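Local coordinates for BDI-0842-like domain-containing protein (Parabacteroides distasonis, PDB 4JM1) that is of unknown function but adopts a small alpha/beta fold resembling the prodomain of alpha-lytic protease, at residues A41-F44 with L45-A48; I61-I64 with K65-K68. All coordinates share one frame; numbering follows the deposited sequence.

Contact 1. Residues A41-F44 with L45-A48. With EDO (1,2-ethanediol), chain C.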
# COMPACT_ATOMS: atom_id res chain seq x y z
N ALA A 41 -7.63 1.54 -1.96
CA ALA A 41 -6.47 2.41 -1.86
C ALA A 41 -6.82 3.70 -1.13
O ALA A 41 -6.07 4.15 -0.27
CB ALA A 41 -5.90 2.75 -3.26
N SER A 42 -7.99 4.27 -1.44
CA SER A 42 -8.38 5.52 -0.81
C SER A 42 -8.67 5.33 0.68
O SER A 42 -8.33 6.19 1.50
CB SER A 42 -9.59 6.15 -1.52
OG SER A 42 -9.99 7.32 -0.85
N GLN A 43 -9.27 4.20 1.03
CA GLN A 43 -9.52 3.91 2.45
C GLN A 43 -8.21 3.75 3.24
O GLN A 43 -8.09 4.26 4.36
CB GLN A 43 -10.41 2.68 2.60
CG GLN A 43 -11.82 2.87 2.05
CD GLN A 43 -12.65 3.74 2.95
OE1 GLN A 43 -12.88 4.93 2.69
NE2 GLN A 43 -13.10 3.15 4.03
N PHE A 44 -7.25 3.03 2.66
CA PHE A 44 -5.97 2.89 3.29
C PHE A 44 -5.25 4.25 3.43
O PHE A 44 -4.60 4.54 4.43
CB PHE A 44 -5.08 1.92 2.54
CG PHE A 44 -5.17 0.50 3.02
CD1 PHE A 44 -4.77 0.16 4.31
CD2 PHE A 44 -5.58 -0.52 2.17
CE1 PHE A 44 -4.83 -1.14 4.76
CE2 PHE A 44 -5.63 -1.84 2.60
CZ PHE A 44 -5.26 -2.16 3.90
N LEU A 45 -5.33 5.09 2.39
CA LEU A 45 -4.66 6.40 2.47
C LEU A 45 -5.24 7.23 3.60
O LEU A 45 -4.52 7.82 4.39
CB LEU A 45 -4.76 7.14 1.13
CG LEU A 45 -4.08 8.50 1.02
CD1 LEU A 45 -2.59 8.45 1.35
CD2 LEU A 45 -4.35 9.11 -0.38
N GLU A 46 -6.57 7.24 3.70
CA GLU A 46 -7.22 7.98 4.78
C GLU A 46 -6.82 7.43 6.15
O GLU A 46 -6.58 8.20 7.10
CB GLU A 46 -8.76 7.93 4.60
CG GLU A 46 -9.58 8.68 5.66
CD GLU A 46 -11.10 8.61 5.43
OE1 GLU A 46 -11.53 8.47 4.25
OE2 GLU A 46 -11.87 8.70 6.42
N GLU A 47 -6.79 6.12 6.29
CA GLU A 47 -6.44 5.51 7.56
C GLU A 47 -4.99 5.79 7.95
O GLU A 47 -4.73 6.10 9.10
CB GLU A 47 -6.65 4.02 7.49
CG GLU A 47 -6.48 3.31 8.81
CD GLU A 47 -6.77 1.81 8.70
OE1 GLU A 47 -5.86 1.03 8.27
OE2 GLU A 47 -7.94 1.43 9.00
N ALA A 48 -4.06 5.67 6.99
CA ALA A 48 -2.66 5.95 7.26
C ALA A 48 -2.54 7.41 7.80
O ALA A 48 -1.84 7.63 8.76
CB ALA A 48 -1.82 5.76 5.99
C1 EDO C . -9.02 -0.80 4.50
O1 EDO C . -9.11 -2.09 5.13
C2 EDO C . -8.51 0.25 5.46
O2 EDO C . -9.31 0.22 6.66
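F44 and E47, one turn apart on the same helix, send their side chains out side by side in the same direction, and a bound 1,2-ethanediol, probably from the crystallisation liquor, lies against both. The E47 CG is anti to the backbone N (chi1 -173°) and the chain is extended beyond it, which carries the carboxylate alongside the ring. The two flat groups are turned almost perpendicular to each other (89°), with E47 OE1 4.2 Å from F44 CD1.

Backbone hydrogen bonds hold the segment together: L45 N to A41 O, E46 N to S42 O, E47 N to Q43 O and A48 N to F44 O, the last 2.8 Å long. These are the i to i+4 bonds of a regular alpha-helix, so each of these carbonyls has a donor from the following turn.

E47 OE1 is hydrogen-bonded to the hydroxyl of Y5 in helix 3-9, and a glutamate suits this partly exposed place because its extended side chain brings the carboxylate to that hydroxyl. OE2 accepts from O2 of the ethanediol at 3.0 Å. On the outer side, Q43 and E46 also run alongside each other, as fits residues with polar ends at exposed positions.

The ethanediol C1 sits 3.9 Å above the plane of the F44 ring, over its centre. A phenylalanine fits here through its packing on I9, I27 and V59. The other buried side chains, A41, L45 and A48, are small or apolar too: A41 and L45 also meet V59, and A48 meets L25. This division into an apolar and a polar side makes an amphipathic helix, here the connecting helix of a beta-alpha-beta unit, packed on the sheet.

Contact 2. Residues I61-I64 with K65-K68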
# COMPACT_ATOMS: atom_id res chain seq x y z
N ILE A 61 -2.13 -0.24 -4.45
CA ILE A 61 -2.46 -1.63 -4.16
C ILE A 61 -1.83 -2.54 -5.21
O ILE A 61 -1.90 -2.25 -6.39
CB ILE A 61 -3.98 -1.88 -4.10
CG1 ILE A 61 -4.68 -0.84 -3.18
CG2 ILE A 61 -4.28 -3.36 -3.67
CD1 ILE A 61 -4.35 -0.90 -1.69
N VAL A 62 -1.17 -3.59 -4.74
CA VAL A 62 -0.64 -4.62 -5.59
C VAL A 62 -1.10 -6.01 -5.09
O VAL A 62 -1.61 -6.15 -3.97
CB VAL A 62 0.95 -4.57 -5.61
CG1 VAL A 62 1.46 -3.22 -6.19
CG2 VAL A 62 1.57 -4.89 -4.26
N ASP A 63 -0.99 -7.01 -5.98
CA ASP A 63 -1.34 -8.39 -5.63
C ASP A 63 -0.11 -9.04 -5.01
O ASP A 63 0.94 -9.10 -5.64
CB ASP A 63 -1.80 -9.13 -6.88
CG ASP A 63 -2.38 -10.53 -6.60
OD1 ASP A 63 -2.19 -11.09 -5.50
OD2 ASP A 63 -3.06 -11.04 -7.51
N ILE A 64 -0.27 -9.55 -3.78
CA ILE A 64 0.80 -10.30 -3.10
C ILE A 64 1.36 -11.46 -3.96
O ILE A 64 2.53 -11.83 -3.84
CB ILE A 64 0.30 -10.85 -1.73
CG1 ILE A 64 1.47 -11.33 -0.85
CG2 ILE A 64 -0.76 -12.00 -1.92
CD1 ILE A 64 2.36 -10.20 -0.30
N LYS A 65 0.52 -12.00 -4.84
CA LYS A 65 0.91 -13.15 -5.66
C LYS A 65 1.83 -12.80 -6.81
O LYS A 65 2.40 -13.70 -7.43
CB LYS A 65 -0.32 -13.87 -6.20
CG LYS A 65 -1.21 -14.50 -5.10
CD LYS A 65 -2.40 -15.24 -5.65
CE LYS A 65 -3.43 -14.34 -6.31
NZ LYS A 65 -3.93 -13.25 -5.37
N ASN A 66 2.00 -11.52 -7.13
CA ASN A 66 2.96 -11.22 -8.19
C ASN A 66 3.89 -10.04 -7.95
O ASN A 66 4.87 -9.89 -8.67
CB ASN A 66 2.26 -11.09 -9.53
CG ASN A 66 1.25 -9.99 -9.55
OD1 ASN A 66 1.57 -8.84 -9.19
ND2 ASN A 66 0.02 -10.31 -9.92
N ALA A 67 3.67 -9.28 -6.91
CA ALA A 67 4.50 -8.15 -6.59
C ALA A 67 5.86 -8.59 -6.07
O ALA A 67 5.95 -9.59 -5.33
CB ALA A 67 3.80 -7.28 -5.56
N LYS A 68 6.90 -7.81 -6.37
CA LYS A 68 8.24 -8.05 -5.84
C LYS A 68 8.70 -6.86 -5.03
O LYS A 68 8.96 -5.79 -5.57
CB LYS A 68 9.21 -8.34 -6.96
CG LYS A 68 8.86 -9.58 -7.78
O HOH W 1 -0.02 -6.81 -8.72
O HOH W 2 4.45 -10.03 -3.09
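D63, at the end of its strand, is held twice over by the residues that follow it, K65 at its carboxylate and N66 and A67 at its carbonyl. OD1 accepts twice from K65. The backbone N of K65 reaches it at 2.9 Å from above the carboxylate plane in a nearly straight bond (168°), closing an Asx turn. The K65 ammonium meets it with NZ at 2.8 Å on the syn lone pair and bonds weakly to OD2, completing a salt bridge. The lysine gets back to D63 because its chain bends at chi3 (-68°) and again at chi4. The same NZ pairs with D30 and donates to A31 O, so this buried carboxylate lies close to a well-bound cation that would favour its ionised form.

The carbonyl of D63 is also used twice. N66 N donates at 3.0 Å from well above the carbonyl plane, closing a beta turn, whereas A67 N, also 3.0 Å away, arrives almost head-on (174°). Aspartate suits the spot because its short carboxylate folds back onto the turn that its own carbonyl holds. Replacing it with an alanine would probably leave the K65 N-H without its acceptor and take one anionic mate from the ammonium.

Water settles other polar atoms: one accepts from D63 N at 2.9 Å, its further bond to N66 OD1 being doubtful because that side chain has two conformers; another donates to both I64 O and A67 O.

V62 CG2 touches A67 CB at 3.5 Å, and the small methyl of alanine fits this close approach. The turn follows strand 58-63 and leads toward strand 68-70. Strand 58-63 is bonded through V62 to strand 24-29 and through I61 to strand 78-83, and I64 adds a backbone bond to I29 just after the strand.

Overall arrangement
Contact 1 comes first along the chain, in the middle of helix 38-50, and contact 2 follows at the exit of strand 58-63, the next regular element. Their centres are about 18 Å apart, on opposite sides of the chain's centre, yet they meet where the helix packs against the strand: I61 CG1 lies 3.8 Å from A41 CB, and I61 CD1 4.1 Å from F44 CD2. Helix and strand belong to one beta-alpha-beta unit that starts with strand 24-29, the parallel neighbour of strand 58-63 in the four-stranded mixed sheet. I61, in the strand from which contact 2 leads toward the small hairpin, thus ties the helix of contact 1 to the sheet, and both contacts share one core.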